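Local structure of putative transcriptional regulator protein (Vibrio parahaemolyticus, 3ER6) at residues Gly108-Ile118 and Asn162-His172; Leu126-Met134 and Ile149-Asp160. The protein is probably a sequence-specific DNA-binding transcriptional regulator of the AraC type, of which this chain is the DJ-1/PfpI-like portion. The protein carries 1 engineered substitution. All coordinates share one frame; numbering follows the deposited sequence.

Interaction 1. Residues Gly108-Ile118 and Asn162-His172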
ATOM      1  N   GLY A 108      15.063  21.909  -6.765  1.00 37.28           N
ATOM      2  CA  GLY A 108      13.704  22.306  -6.404  1.00 37.33           C
ATOM      3  C   GLY A 108      12.606  21.246  -6.490  1.00 35.72           C
ATOM      4  O   GLY A 108      11.426  21.557  -6.284  1.00 34.46           O
ATOM      5  N   SER A 109      12.977  19.999  -6.781  1.00 34.48           N
ATOM      6  CA  SER A 109      11.999  18.885  -6.735  1.00 32.75           C
ATOM      7  C   SER A 109      11.381  18.811  -5.347  1.00 32.92           C
ATOM      8  O   SER A 109      12.082  19.026  -4.355  1.00 31.09           O
ATOM      9  CB  SER A 109      12.728  17.532  -7.031  1.00 33.15           C
ATOM     10  OG  SER A 109      13.090  17.491  -8.413  1.00 34.05           O
ATOM     11  N   LYS A 110      10.086  18.513  -5.226  1.00 32.30           N
ATOM     12  CA  LYS A 110       9.597  18.104  -3.906  1.00 33.53           C
ATOM     13  C   LYS A 110      10.137  16.710  -3.589  1.00 33.00           C
ATOM     14  O   LYS A 110      10.145  15.851  -4.485  1.00 32.72           O
ATOM     15  CB  LYS A 110       8.068  18.111  -3.808  1.00 34.07           C
ATOM     16  CG  LYS A 110       7.453  19.496  -3.957  1.00 38.21           C
ATOM     17  CD  LYS A 110       5.910  19.369  -3.958  1.00 41.50           C
ATOM     18  CE  LYS A 110       5.259  20.712  -4.173  1.00 41.46           C
ATOM     19  NZ  LYS A 110       5.825  21.663  -3.197  1.00 41.81           N
ATOM     20  N   ILE A 111      10.633  16.492  -2.355  1.00 31.39           N
ATOM     21  CA  ILE A 111      11.197  15.202  -1.945  1.00 31.11           C
ATOM     22  C   ILE A 111      10.292  14.621  -0.858  1.00 31.30           C
ATOM     23  O   ILE A 111      10.142  15.174   0.259  1.00 32.46           O
ATOM     24  CB  ILE A 111      12.648  15.305  -1.396  1.00 31.96           C
ATOM     25  CG1 ILE A 111      13.568  16.181  -2.275  1.00 29.22           C
ATOM     26  CG2 ILE A 111      13.283  13.913  -1.109  1.00 30.16           C
ATOM     27  CD1 ILE A 111      13.777  15.631  -3.765  1.00 32.89           C
ATOM     28  N   VAL A 112       9.689  13.477  -1.149  1.00 30.19           N
ATOM     29  CA  VAL A 112       8.718  12.890  -0.218  1.00 29.52           C
ATOM     30  C   VAL A 112       9.327  11.575   0.236  1.00 30.65           C
ATOM     31  O   VAL A 112       9.591  10.695  -0.597  1.00 30.98           O
ATOM     32  CB  VAL A 112       7.350  12.573  -0.926  1.00 29.37           C
ATOM     33  CG1 VAL A 112       6.381  11.963   0.112  1.00 30.65           C
ATOM     34  CG2 VAL A 112       6.722  13.838  -1.615  1.00 29.29           C
ATOM     35  N   ALA A 113       9.588  11.433   1.530  1.00 29.42           N
ATOM     36  CA  ALA A 113      10.278  10.265   2.046  1.00 29.89           C
ATOM     37  C   ALA A 113       9.312   9.583   2.994  1.00 30.25           C
ATOM     38  O   ALA A 113       8.759  10.249   3.885  1.00 29.12           O
ATOM     39  CB  ALA A 113      11.574  10.665   2.817  1.00 28.59           C
ATOM     40  N   ILE A 114       9.092   8.271   2.786  1.00 30.42           N
ATOM     41  CA  ILE A 114       8.106   7.504   3.540  1.00 29.38           C
ATOM     42  C   ILE A 114       8.770   6.325   4.224  1.00 29.78           C
ATOM     43  O   ILE A 114       9.679   5.709   3.619  1.00 27.00           O
ATOM     44  CB  ILE A 114       6.901   7.057   2.562  1.00 29.06           C
ATOM     45  CG1 ILE A 114       7.373   6.115   1.461  1.00 29.78           C
ATOM     46  CG2 ILE A 114       6.296   8.313   1.857  1.00 28.87           C
ATOM     47  CD1 ILE A 114       6.202   5.591   0.566  1.00 31.17           C
ATOM     48  N   ASP A 115       8.363   6.016   5.481  1.00 28.59           N
ATOM     49  CA  ASP A 115       8.881   4.880   6.177  1.00 29.10           C
ATOM     50  C   ASP A 115      10.403   5.120   6.288  1.00 28.94           C
ATOM     51  O   ASP A 115      10.832   6.279   6.427  1.00 27.68           O
ATOM     52  CB  ASP A 115       8.554   3.565   5.433  1.00 30.30           C
ATOM     53  CG  ASP A 115       8.795   2.277   6.306  1.00 37.25           C
ATOM     54  OD1 ASP A 115       9.099   2.340   7.521  1.00 42.61           O
ATOM     55  OD2 ASP A 115       8.659   1.184   5.760  1.00 44.06           O
ATOM     56  N   THR A 116      11.201   4.063   6.227  1.00 28.02           N
ATOM     57  CA  THR A 116      12.685   4.221   6.360  1.00 29.29           C
ATOM     58  C   THR A 116      13.381   5.004   5.198  1.00 29.10           C
ATOM     59  O   THR A 116      14.559   5.321   5.276  1.00 30.91           O
ATOM     60  CB  THR A 116      13.405   2.891   6.652  1.00 29.91           C
ATOM     61  OG1 THR A 116      13.145   1.936   5.625  1.00 30.30           O
ATOM     62  CG2 THR A 116      12.933   2.321   7.992  1.00 30.32           C
ATOM     63  N   GLY A 117      12.657   5.305   4.132  1.00 28.01           N
ATOM     64  CA  GLY A 117      13.105   6.348   3.155  1.00 27.22           C
ATOM     65  C   GLY A 117      13.520   7.615   3.899  1.00 29.33           C
ATOM     66  O   GLY A 117      14.370   8.409   3.398  1.00 28.62           O
ATOM     67  N   ILE A 118      12.955   7.831   5.086  1.00 27.57           N
ATOM     68  CA  ILE A 118      13.383   8.993   5.902  1.00 28.78           C
ATOM     69  C   ILE A 118      14.904   8.944   6.261  1.00 28.29           C
ATOM     70  O   ILE A 118      15.577   9.991   6.274  1.00 28.32           O
ATOM     71  CB  ILE A 118      12.466   9.241   7.154  1.00 28.01           C
ATOM     72  CG1 ILE A 118      11.056   9.609   6.691  1.00 30.27           C
ATOM     73  CG2 ILE A 118      13.084  10.384   8.081  1.00 27.78           C
ATOM     74  CD1 ILE A 118       9.986   9.372   7.709  1.00 30.10           C
ATOM     75  N   ASN A 162      10.950  21.988   0.967  1.00 35.03           N
ATOM     76  CA  ASN A 162      10.354  21.082  -0.014  1.00 37.23           C
ATOM     77  C   ASN A 162      10.528  19.625   0.285  1.00 34.32           C
ATOM     78  O   ASN A 162      10.391  18.795  -0.629  1.00 35.89           O
ATOM     79  CB  ASN A 162      10.907  21.357  -1.406  1.00 36.44           C
ATOM     80  CG  ASN A 162      10.043  22.295  -2.134  1.00 45.82           C
ATOM     81  OD1 ASN A 162       8.813  22.088  -2.240  1.00 53.59           O
ATOM     82  ND2 ASN A 162      10.638  23.367  -2.617  1.00 52.46           N
ATOM     83  N   VAL A 163      10.844  19.318   1.534  1.00 33.35           N
ATOM     84  CA  VAL A 163      11.056  17.930   1.942  1.00 31.10           C
ATOM     85  C   VAL A 163       9.857  17.531   2.812  1.00 31.11           C
ATOM     86  O   VAL A 163       9.539  18.193   3.810  1.00 31.68           O
ATOM     87  CB  VAL A 163      12.407  17.744   2.725  1.00 30.96           C
ATOM     88  CG1 VAL A 163      12.606  16.265   3.132  1.00 31.06           C
ATOM     89  CG2 VAL A 163      13.570  18.275   1.907  1.00 32.02           C
ATOM     90  N   TYR A 164       9.200  16.444   2.448  1.00 29.80           N
ATOM     91  CA  TYR A 164       8.009  15.940   3.143  1.00 30.35           C
ATOM     92  C   TYR A 164       8.322  14.580   3.725  1.00 29.53           C
ATOM     93  O   TYR A 164       8.704  13.662   2.988  1.00 31.34           O
ATOM     94  CB  TYR A 164       6.837  15.760   2.133  1.00 29.69           C
ATOM     95  CG  TYR A 164       6.427  17.021   1.442  1.00 30.35           C
ATOM     96  CD1 TYR A 164       5.197  17.635   1.754  1.00 31.79           C
ATOM     97  CD2 TYR A 164       7.236  17.588   0.460  1.00 32.45           C
ATOM     98  CE1 TYR A 164       4.776  18.790   1.105  1.00 32.62           C
ATOM     99  CE2 TYR A 164       6.853  18.790  -0.191  1.00 34.59           C
ATOM    100  CZ  TYR A 164       5.632  19.378   0.160  1.00 34.30           C
ATOM    101  OH  TYR A 164       5.256  20.532  -0.458  1.00 37.88           O
ATOM    102  N   LEU A 165       8.158  14.432   5.026  1.00 27.44           N
ATOM    103  CA  LEU A 165       8.426  13.213   5.700  1.00 28.91           C
ATOM    104  C   LEU A 165       7.129  12.586   6.249  1.00 29.00           C
ATOM    105  O   LEU A 165       6.311  13.259   6.920  1.00 28.70           O
ATOM    106  CB  LEU A 165       9.366  13.426   6.925  1.00 28.30           C
ATOM    107  CG  LEU A 165      10.706  14.177   6.741  1.00 28.34           C
ATOM    108  CD1 LEU A 165      11.455  14.192   8.101  1.00 29.90           C
ATOM    109  CD2 LEU A 165      11.582  13.530   5.640  1.00 27.90           C
ATOM    110  N   SER A 166       6.956  11.286   6.003  1.00 28.32           N
ATOM    111  CA  SER A 166       5.781  10.591   6.521  1.00 29.30           C
ATOM    112  C   SER A 166       6.242   9.189   7.086  1.00 29.77           C
ATOM    113  O   SER A 166       6.611   8.302   6.319  1.00 27.12           O
ATOM    114  CB  SER A 166       4.697  10.444   5.438  1.00 29.60           C
ATOM    115  OG  SER A 166       3.633   9.624   5.957  1.00 28.56           O
ATOM    116  N   SER A 167       6.254   9.037   8.417  1.00 28.53           N
ATOM    117  CA  SER A 167       6.700   7.795   9.102  1.00 29.78           C
ATOM    118  C   SER A 167       6.005   6.524   8.592  1.00 28.85           C
ATOM    119  O   SER A 167       6.639   5.522   8.332  1.00 30.07           O
ATOM    120  CB  SER A 167       6.434   7.882  10.611  1.00 30.18           C
ATOM    121  OG  SER A 167       7.278   8.852  11.169  1.00 36.74           O
ATOM    122  N   GLY A 168       4.692   6.583   8.473  1.00 30.47           N
ATOM    123  CA  GLY A 168       3.913   5.420   8.143  1.00 30.89           C
ATOM    124  C   GLY A 168       4.045   4.360   9.240  1.00 31.18           C
ATOM    125  O   GLY A 168       3.995   4.688  10.452  1.00 32.14           O
ATOM    126  N   PRO A 169       4.265   3.091   8.851  1.00 30.58           N
ATOM    127  CA  PRO A 169       4.766   2.666   7.515  1.00 30.71           C
ATOM    128  C   PRO A 169       3.734   2.656   6.362  1.00 31.19           C
ATOM    129  O   PRO A 169       4.166   2.732   5.183  1.00 31.39           O
ATOM    130  CB  PRO A 169       5.320   1.245   7.786  1.00 30.61           C
ATOM    131  CG  PRO A 169       4.467   0.770   9.038  1.00 30.74           C
ATOM    132  CD  PRO A 169       4.389   2.017   9.865  1.00 31.64           C
ATOM    133  N   TYR A 170       2.431   2.537   6.648  1.00 29.41           N
ATOM    134  CA  TYR A 170       1.451   2.382   5.557  1.00 29.99           C
ATOM    135  C   TYR A 170       0.460   3.521   5.368  1.00 31.04           C
ATOM    136  O   TYR A 170      -0.231   3.587   4.315  1.00 32.24           O
ATOM    137  CB  TYR A 170       0.657   1.043   5.627  1.00 29.41           C
ATOM    138  CG  TYR A 170       1.655  -0.055   5.506  1.00 29.16           C
ATOM    139  CD1 TYR A 170       2.283  -0.291   4.287  1.00 29.73           C
ATOM    140  CD2 TYR A 170       2.084  -0.771   6.637  1.00 30.16           C
ATOM    141  CE1 TYR A 170       3.270  -1.298   4.184  1.00 28.00           C
ATOM    142  CE2 TYR A 170       3.086  -1.762   6.543  1.00 28.02           C
ATOM    143  CZ  TYR A 170       3.656  -2.001   5.292  1.00 28.80           C
ATOM    144  OH  TYR A 170       4.651  -2.934   5.143  1.00 30.09           O
ATOM    145  N   SER A 171       0.356   4.378   6.371  1.00 31.32           N
ATOM    146  CA  SER A 171      -0.556   5.508   6.304  0.50 31.91           C
ATOM    147  C   SER A 171       0.189   6.794   6.004  1.00 32.32           C
ATOM    148  O   SER A 171       0.961   7.267   6.847  1.00 31.43           O
ATOM    149  CB  SER A 171      -1.325   5.653   7.623  0.50 33.00           C
ATOM    150  OG  SER A 171      -2.416   4.761   7.643  0.50 32.85           O
ATOM    151  N   HIS A 172      -0.039   7.349   4.809  1.00 31.20           N
ATOM    152  CA  HIS A 172       0.668   8.556   4.367  1.00 32.11           C
ATOM    153  C   HIS A 172      -0.291   9.624   3.874  1.00 31.73           C
ATOM    154  O   HIS A 172       0.050  10.444   3.007  1.00 31.84           O
ATOM    155  CB  HIS A 172       1.673   8.154   3.275  1.00 31.60           C
ATOM    156  CG  HIS A 172       2.627   7.109   3.748  1.00 32.79           C
ATOM    157  ND1 HIS A 172       3.653   7.396   4.616  1.00 27.91           N
ATOM    158  CD2 HIS A 172       2.663   5.771   3.548  1.00 28.99           C
ATOM    159  CE1 HIS A 172       4.314   6.286   4.901  1.00 30.61           C
ATOM    160  NE2 HIS A 172       3.729   5.284   4.267  1.00 29.26           N
TER
HETATM  161  O   HOH W   1       6.224   1.320   4.111  1.00 29.74           O
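V112 and Y164 pair in the middle of two parallel strands, 110-114 and 163-166, inside the sheet of a DJ-1/PfpI-type domain. Five backbone bonds stitch them together, from I111 N to N162 O through to D115 N to S166 O; Y164 N to I111 O, at 2.7 Å, is the shortest. The buried part is tight. On one face, L165 CD2 lies 4.0 Å from A113 CB and also meets CG1 of I118, in the helix that follows. On the other, I114 sets its CB over the H172 ring, 3.9 Å from the centroid, in a CH-pi contact. That imidazole is held at both nitrogens: ND1 is hydrogen-bonded to S166 OG (2.6 Å), and NE2 donates to P169 O at 2.7 Å, from above the carbonyl plane.

At the more solvent-accessible start of the strands the contact is polar. K110 runs out extended past the Y164 ring and bends only at its last torsion (chi4 -52°), bringing NZ to Y164 OH (3.0 Å) and N162 OD1 (3.2 Å); E182 salt-bridges the same ammonium and accepts from the tyrosine.

D115, at positive phi, probably corresponds to the nucleophile elbow, where enzymes of this family carry their cysteine. A water links its OD2 to P169 O, while H135 holds OD1 and S82 OD2; with a carboxylate there, cysteine-based chemistry is not expected.

Interaction 2. Residues Leu126-Met134 and Ile149-Asp160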
ATOM      1  N   LEU A 126      19.163  16.579   3.469  1.00 34.25           N
ATOM      2  CA  LEU A 126      18.109  17.413   2.847  1.00 34.55           C
ATOM      3  C   LEU A 126      17.294  18.280   3.819  1.00 35.14           C
ATOM      4  O   LEU A 126      16.670  19.256   3.404  1.00 36.66           O
ATOM      5  CB  LEU A 126      17.115  16.575   2.037  1.00 32.79           C
ATOM      6  CG  LEU A 126      17.747  15.587   1.034  1.00 32.27           C
ATOM      7  CD1 LEU A 126      16.601  14.976   0.150  1.00 32.35           C
ATOM      8  CD2 LEU A 126      18.861  16.254   0.133  1.00 30.47           C
ATOM      9  N   LEU A 127      17.271  17.889   5.078  1.00 34.68           N
ATOM     10  CA  LEU A 127      16.507  18.600   6.085  1.00 34.62           C
ATOM     11  C   LEU A 127      17.233  19.884   6.490  1.00 35.96           C
ATOM     12  O   LEU A 127      18.315  19.823   7.066  1.00 36.47           O
ATOM     13  CB  LEU A 127      16.255  17.674   7.263  1.00 34.62           C
ATOM     14  CG  LEU A 127      15.304  16.502   6.888  1.00 32.68           C
ATOM     15  CD1 LEU A 127      15.403  15.400   7.986  1.00 32.99           C
ATOM     16  CD2 LEU A 127      13.818  16.965   6.674  1.00 29.93           C
ATOM     17  N   GLN A 128      16.649  21.033   6.163  1.00 38.22           N
ATOM     18  CA  GLN A 128      17.260  22.331   6.469  1.00 40.18           C
ATOM     19  C   GLN A 128      17.319  22.597   7.982  1.00 40.92           C
ATOM     20  O   GLN A 128      18.261  23.213   8.471  1.00 41.29           O
ATOM     21  CB  GLN A 128      16.516  23.424   5.740  1.00 40.76           C
ATOM     22  CG  GLN A 128      16.936  24.865   6.136  1.00 47.35           C
ATOM     23  CD  GLN A 128      18.370  25.282   5.688  1.00 53.59           C
ATOM     24  OE1 GLN A 128      18.554  26.140   4.797  1.00 56.46           O
ATOM     25  NE2 GLN A 128      19.369  24.690   6.318  1.00 50.66           N
ATOM     26  N   GLN A 129      16.330  22.097   8.717  1.00 39.48           N
ATOM     27  CA  GLN A 129      16.186  22.374  10.151  1.00 39.21           C
ATOM     28  C   GLN A 129      16.628  21.229  11.043  1.00 38.86           C
ATOM     29  O   GLN A 129      16.517  21.292  12.304  1.00 38.94           O
ATOM     30  CB  GLN A 129      14.732  22.691  10.461  1.00 38.65           C
ATOM     31  CG  GLN A 129      14.234  23.973   9.820  1.00 47.36           C
ATOM     32  CD  GLN A 129      13.041  24.542  10.601  1.00 55.88           C
ATOM     33  OE1 GLN A 129      12.717  24.066  11.712  1.00 62.70           O
ATOM     34  NE2 GLN A 129      12.374  25.541  10.030  1.00 58.21           N
ATOM     35  N   ASN A 130      17.090  20.153  10.421  1.00 36.91           N
ATOM     36  CA  ASN A 130      17.494  19.011  11.204  1.00 37.33           C
ATOM     37  C   ASN A 130      16.429  18.544  12.212  1.00 36.40           C
ATOM     38  O   ASN A 130      16.775  18.147  13.320  1.00 35.97           O
ATOM     39  CB  ASN A 130      18.828  19.252  11.943  1.00 37.57           C
ATOM     40  CG  ASN A 130      20.053  18.913  11.062  1.00 40.30           C
ATOM     41  OD1 ASN A 130      21.199  18.936  11.527  1.00 41.46           O
ATOM     42  ND2 ASN A 130      19.811  18.642   9.774  1.00 35.39           N
ATOM     43  N   LYS A 131      15.163  18.499  11.794  1.00 35.53           N
ATOM     44  CA  LYS A 131      14.149  17.786  12.584  1.00 35.26           C
ATOM     45  C   LYS A 131      13.432  16.719  11.750  1.00 34.47           C
ATOM     46  O   LYS A 131      13.197  16.917  10.566  1.00 34.53           O
ATOM     47  CB  LYS A 131      13.109  18.762  13.165  1.00 36.57           C
ATOM     48  CG  LYS A 131      13.759  19.873  13.980  1.00 37.63           C
ATOM     49  CD  LYS A 131      12.752  20.916  14.426  1.00 45.57           C
ATOM     50  CE  LYS A 131      13.325  21.687  15.636  1.00 49.91           C
ATOM     51  NZ  LYS A 131      12.247  22.214  16.534  1.00 56.05           N
ATOM     52  N   ALA A 132      13.061  15.602  12.357  1.00 34.00           N
ATOM     53  CA  ALA A 132      12.453  14.538  11.550  1.00 34.16           C
ATOM     54  C   ALA A 132      11.412  13.827  12.362  1.00 34.44           C
ATOM     55  O   ALA A 132      11.196  14.138  13.533  1.00 35.00           O
ATOM     56  CB  ALA A 132      13.522  13.513  11.106  1.00 35.32           C
ATOM     57  N   VAL A 133      10.828  12.820  11.738  1.00 33.99           N
ATOM     58  CA  VAL A 133       9.872  11.928  12.414  1.00 33.04           C
ATOM     59  C   VAL A 133      10.266  10.465  12.132  1.00 32.45           C
ATOM     60  O   VAL A 133      10.808  10.163  11.081  1.00 32.82           O
ATOM     61  CB  VAL A 133       8.423  12.217  11.895  1.00 32.34           C
ATOM     62  CG1 VAL A 133       7.991  13.644  12.285  1.00 30.64           C
ATOM     63  CG2 VAL A 133       8.320  12.010  10.338  1.00 28.35           C
ATOM     64  N   MET A 134      10.007   9.543  13.054  1.00 31.92           N
ATOM     65  CA  MET A 134      10.170   8.139  12.691  1.00 32.13           C
ATOM     66  C   MET A 134       9.195   7.359  13.532  1.00 33.83           C
ATOM     67  O   MET A 134       8.847   7.834  14.639  1.00 34.81           O
ATOM     68  CB  MET A 134      11.617   7.665  12.904  1.00 31.54           C
ATOM     69  CG  MET A 134      11.905   6.181  12.565  1.00 31.01           C
ATOM     70  SD  MET A 134      11.333   5.520  10.921  1.00 20.77           S
ATOM     71  CE  MET A 134      12.020   6.728   9.869  1.00 26.17           C
ATOM     72  N   ILE A 149      19.769  14.957  14.659  1.00 37.80           N
ATOM     73  CA  ILE A 149      18.424  15.245  14.160  1.00 37.68           C
ATOM     74  C   ILE A 149      17.405  15.032  15.297  1.00 38.53           C
ATOM     75  O   ILE A 149      17.320  13.954  15.880  1.00 41.01           O
ATOM     76  CB  ILE A 149      18.073  14.407  12.922  1.00 37.51           C
ATOM     77  CG1 ILE A 149      19.108  14.660  11.811  1.00 34.49           C
ATOM     78  CG2 ILE A 149      16.598  14.721  12.460  1.00 36.55           C
ATOM     79  CD1 ILE A 149      18.944  13.781  10.554  1.00 33.05           C
ATOM     80  N   MET A 150      16.663  16.066  15.639  1.00 37.58           N
ATOM     81  CA  MET A 150      15.657  15.933  16.672  1.00 38.94           C
ATOM     82  C   MET A 150      14.423  15.225  16.132  1.00 37.52           C
ATOM     83  O   MET A 150      13.832  15.688  15.166  1.00 37.79           O
ATOM     84  CB  MET A 150      15.248  17.318  17.161  1.00 38.47           C
ATOM     85  CG  MET A 150      14.312  17.358  18.415  1.00 45.98           C
ATOM     86  SD  MET A 150      13.799  19.092  18.752  1.00 51.64           S
ATOM     87  CE  MET A 150      12.370  18.791  19.790  1.00 54.65           C
ATOM     88  N   LEU A 151      14.014  14.128  16.762  1.00 37.77           N
ATOM     89  CA  LEU A 151      12.761  13.461  16.400  1.00 38.22           C
ATOM     90  C   LEU A 151      11.568  14.156  17.058  1.00 40.18           C
ATOM     91  O   LEU A 151      11.551  14.376  18.298  1.00 41.19           O
ATOM     92  CB  LEU A 151      12.786  11.998  16.824  1.00 37.06           C
ATOM     93  CG  LEU A 151      13.620  11.014  16.010  1.00 37.07           C
ATOM     94  CD1 LEU A 151      13.459   9.592  16.620  1.00 36.95           C
ATOM     95  CD2 LEU A 151      13.130  11.016  14.488  1.00 33.00           C
ATOM     96  N   MET A 152      10.567  14.480  16.256  1.00 40.73           N
ATOM     97  CA  MET A 152       9.392  15.150  16.740  1.00 41.14           C
ATOM     98  C   MET A 152       8.439  14.038  17.108  1.00 42.57           C
ATOM     99  O   MET A 152       7.737  13.480  16.265  1.00 41.91           O
ATOM    100  CB  MET A 152       8.848  16.040  15.654  1.00 41.02           C
ATOM    101  CG  MET A 152       9.878  17.069  15.211  1.00 42.11           C
ATOM    102  SD  MET A 152      10.611  18.061  16.573  1.00 38.87           S
ATOM    103  CE  MET A 152       9.228  19.117  16.839  1.00 36.57           C
ATOM    104  N   THR A 153       8.446  13.684  18.381  1.00 42.51           N
ATOM    105  CA  THR A 153       7.893  12.424  18.787  1.00 45.15           C
ATOM    106  C   THR A 153       6.350  12.389  18.816  1.00 45.25           C
ATOM    107  O   THR A 153       5.762  11.324  18.956  1.00 46.06           O
ATOM    108  CB  THR A 153       8.489  11.993  20.142  1.00 45.08           C
ATOM    109  OG1 THR A 153       8.187  10.617  20.372  1.00 50.66           O
ATOM    110  CG2 THR A 153       7.918  12.817  21.255  1.00 45.10           C
ATOM    111  N   GLU A 154       5.702  13.535  18.685  1.00 45.09           N
ATOM    112  CA  GLU A 154       4.256  13.532  18.638  1.00 46.48           C
ATOM    113  C   GLU A 154       3.697  13.861  17.245  1.00 45.50           C
ATOM    114  O   GLU A 154       2.545  14.263  17.137  1.00 46.07           O
ATOM    115  CB  GLU A 154       3.716  14.540  19.643  1.00 47.45           C
ATOM    116  CG  GLU A 154       4.090  14.230  21.094  1.00 52.00           C
ATOM    117  CD  GLU A 154       3.820  15.432  21.969  1.00 60.20           C
ATOM    118  OE1 GLU A 154       4.273  16.546  21.584  1.00 62.34           O
ATOM    119  OE2 GLU A 154       3.128  15.276  23.011  1.00 62.46           O
ATOM    120  N   GLN A 155       4.514  13.727  16.200  1.00 43.50           N
ATOM    121  CA  GLN A 155       4.042  13.908  14.846  1.00 42.21           C
ATOM    122  C   GLN A 155       4.297  12.650  14.011  1.00 40.52           C
ATOM    123  O   GLN A 155       5.271  11.932  14.260  1.00 39.38           O
ATOM    124  CB  GLN A 155       4.806  15.029  14.180  1.00 41.96           C
ATOM    125  CG  GLN A 155       4.395  16.377  14.598  1.00 44.95           C
ATOM    126  CD  GLN A 155       5.457  17.369  14.227  1.00 45.00           C
ATOM    127  OE1 GLN A 155       5.991  18.043  15.102  1.00 49.58           O
ATOM    128  NE2 GLN A 155       5.837  17.409  12.945  1.00 39.61           N
ATOM    129  N   LYS A 156       3.458  12.413  12.998  1.00 38.86           N
ATOM    130  CA  LYS A 156       3.636  11.221  12.134  1.00 38.34           C
ATOM    131  C   LYS A 156       4.136  11.717  10.800  1.00 36.28           C
ATOM    132  O   LYS A 156       4.442  10.928   9.887  1.00 36.47           O
ATOM    133  CB  LYS A 156       2.286  10.510  11.885  1.00 38.40           C
ATOM    134  CG  LYS A 156       1.664   9.726  13.086  1.00 43.00           C
ATOM    135  CD  LYS A 156       0.126   9.535  12.839  1.00 46.42           C
ATOM    136  CE  LYS A 156      -0.538   8.226  13.389  1.00 51.38           C
ATOM    137  NZ  LYS A 156      -0.314   7.806  14.810  1.00 53.42           N
ATOM    138  N   ALA A 157       4.122  13.037  10.643  1.00 34.68           N
ATOM    139  CA  ALA A 157       4.569  13.644   9.409  1.00 34.23           C
ATOM    140  C   ALA A 157       5.210  15.003   9.705  1.00 33.80           C
ATOM    141  O   ALA A 157       4.924  15.638  10.742  1.00 33.33           O
ATOM    142  CB  ALA A 157       3.412  13.787   8.423  1.00 32.98           C
ATOM    143  N   LEU A 158       6.028  15.474   8.784  1.00 32.81           N
ATOM    144  CA  LEU A 158       6.712  16.796   8.962  1.00 33.84           C
ATOM    145  C   LEU A 158       7.094  17.349   7.616  1.00 34.68           C
ATOM    146  O   LEU A 158       7.553  16.577   6.744  1.00 36.31           O
ATOM    147  CB  LEU A 158       7.995  16.588   9.774  1.00 33.35           C
ATOM    148  CG  LEU A 158       9.004  17.712  10.053  1.00 35.56           C
ATOM    149  CD1 LEU A 158       9.710  17.399  11.376  1.00 35.48           C
ATOM    150  CD2 LEU A 158      10.047  17.890   8.957  1.00 33.39           C
ATOM    151  N   ILE A 159       6.935  18.657   7.432  1.00 32.60           N
ATOM    152  CA  ILE A 159       7.339  19.302   6.203  1.00 33.30           C
ATOM    153  C   ILE A 159       8.397  20.397   6.489  1.00 34.76           C
ATOM    154  O   ILE A 159       8.228  21.219   7.379  1.00 33.92           O
ATOM    155  CB  ILE A 159       6.151  19.877   5.489  1.00 32.75           C
ATOM    156  CG1 ILE A 159       5.088  18.767   5.279  1.00 35.46           C
ATOM    157  CG2 ILE A 159       6.605  20.590   4.181  1.00 34.01           C
ATOM    158  CD1 ILE A 159       3.769  19.289   4.667  1.00 39.77           C
ATOM    159  N   ASP A 160       9.494  20.368   5.751  1.00 35.91           N
ATOM    160  CA  ASP A 160      10.612  21.281   5.984  1.00 36.59           C
ATOM    161  C   ASP A 160      11.022  21.740   4.593  1.00 36.46           C
ATOM    162  O   ASP A 160      11.737  21.037   3.830  1.00 36.11           O
ATOM    163  CB  ASP A 160      11.746  20.528   6.677  1.00 36.28           C
ATOM    164  CG  ASP A 160      12.978  21.405   6.975  1.00 39.94           C
ATOM    165  OD1 ASP A 160      12.995  22.598   6.636  1.00 36.98           O
ATOM    166  OD2 ASP A 160      13.926  20.869   7.570  1.00 41.09           O
TER
HETATM  167  O   HOH W   2      14.610  21.041   4.028  1.00 38.13           O
HETATM  168  O   HOH W   3      13.449  19.482   9.714  1.00 35.14           O
HETATM  169  O   HOH W   4       8.532  10.854  15.315  1.00 36.50           O
HETATM  170  O   HOH W   5       6.396   9.562  13.645  1.00 43.63           O
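A132 and M150 meet where a small beta-alpha-beta unit closes: strands 131-132 and 150-151, joined through helix 136-145, run parallel and share three backbone bonds. M150 N donates to N130 O (3.1 Å), A132 N to M150 O (2.9 Å), and M152 N to A132 O, nearly straight on to the carbonyl at 2.8 Å. Beside these bonds, A132 CB rests on I149 CG2, 3.6 Å away.

Strand 157-160 meets the unit through L158 and D160. V133 puts CG1 against L158 CB, and the L158 methyls lie against K131 O. Waters bridge several other backbone groups: one accepts from M134 N and probably donates to M152 O, and another joins L126 O, Q128 N and D160 O. Q155 NE2, for its part, turns back to A157 O with the acceptor in its amide plane.

D160 is the buried acid of the contact. With CG anti to the backbone N (chi1 -180°), its carboxylate reaches the loop at 127-129, where Q129 N donates to the syn lone pair of OD2 at 2.9 Å. The same oxygen also accepts from a water, at 2.6 Å, that accepts a hydrogen bond from K131 N.

In the fold
Coming from the N terminus, the chain lays down strands 9-14, 43-48 and 77-80 before it reaches 110-114, the first partner of interaction 1. It then turns through helix 117-124 into 126-134, passes through helix 136-145 and returns at 149-160, where interaction 2 closes the shorter loop. Only afterwards does 162-172 come back to 108-118, so interaction 1 encloses interaction 2 completely, without crossing. The two meet at the sheet edge: strand 163-166 is flanked by 110-114 on one side and by antiparallel 157-160 on the other, with L165 N probably bonded to L158 O. Together they tie the small two-stranded unit to the central sheet.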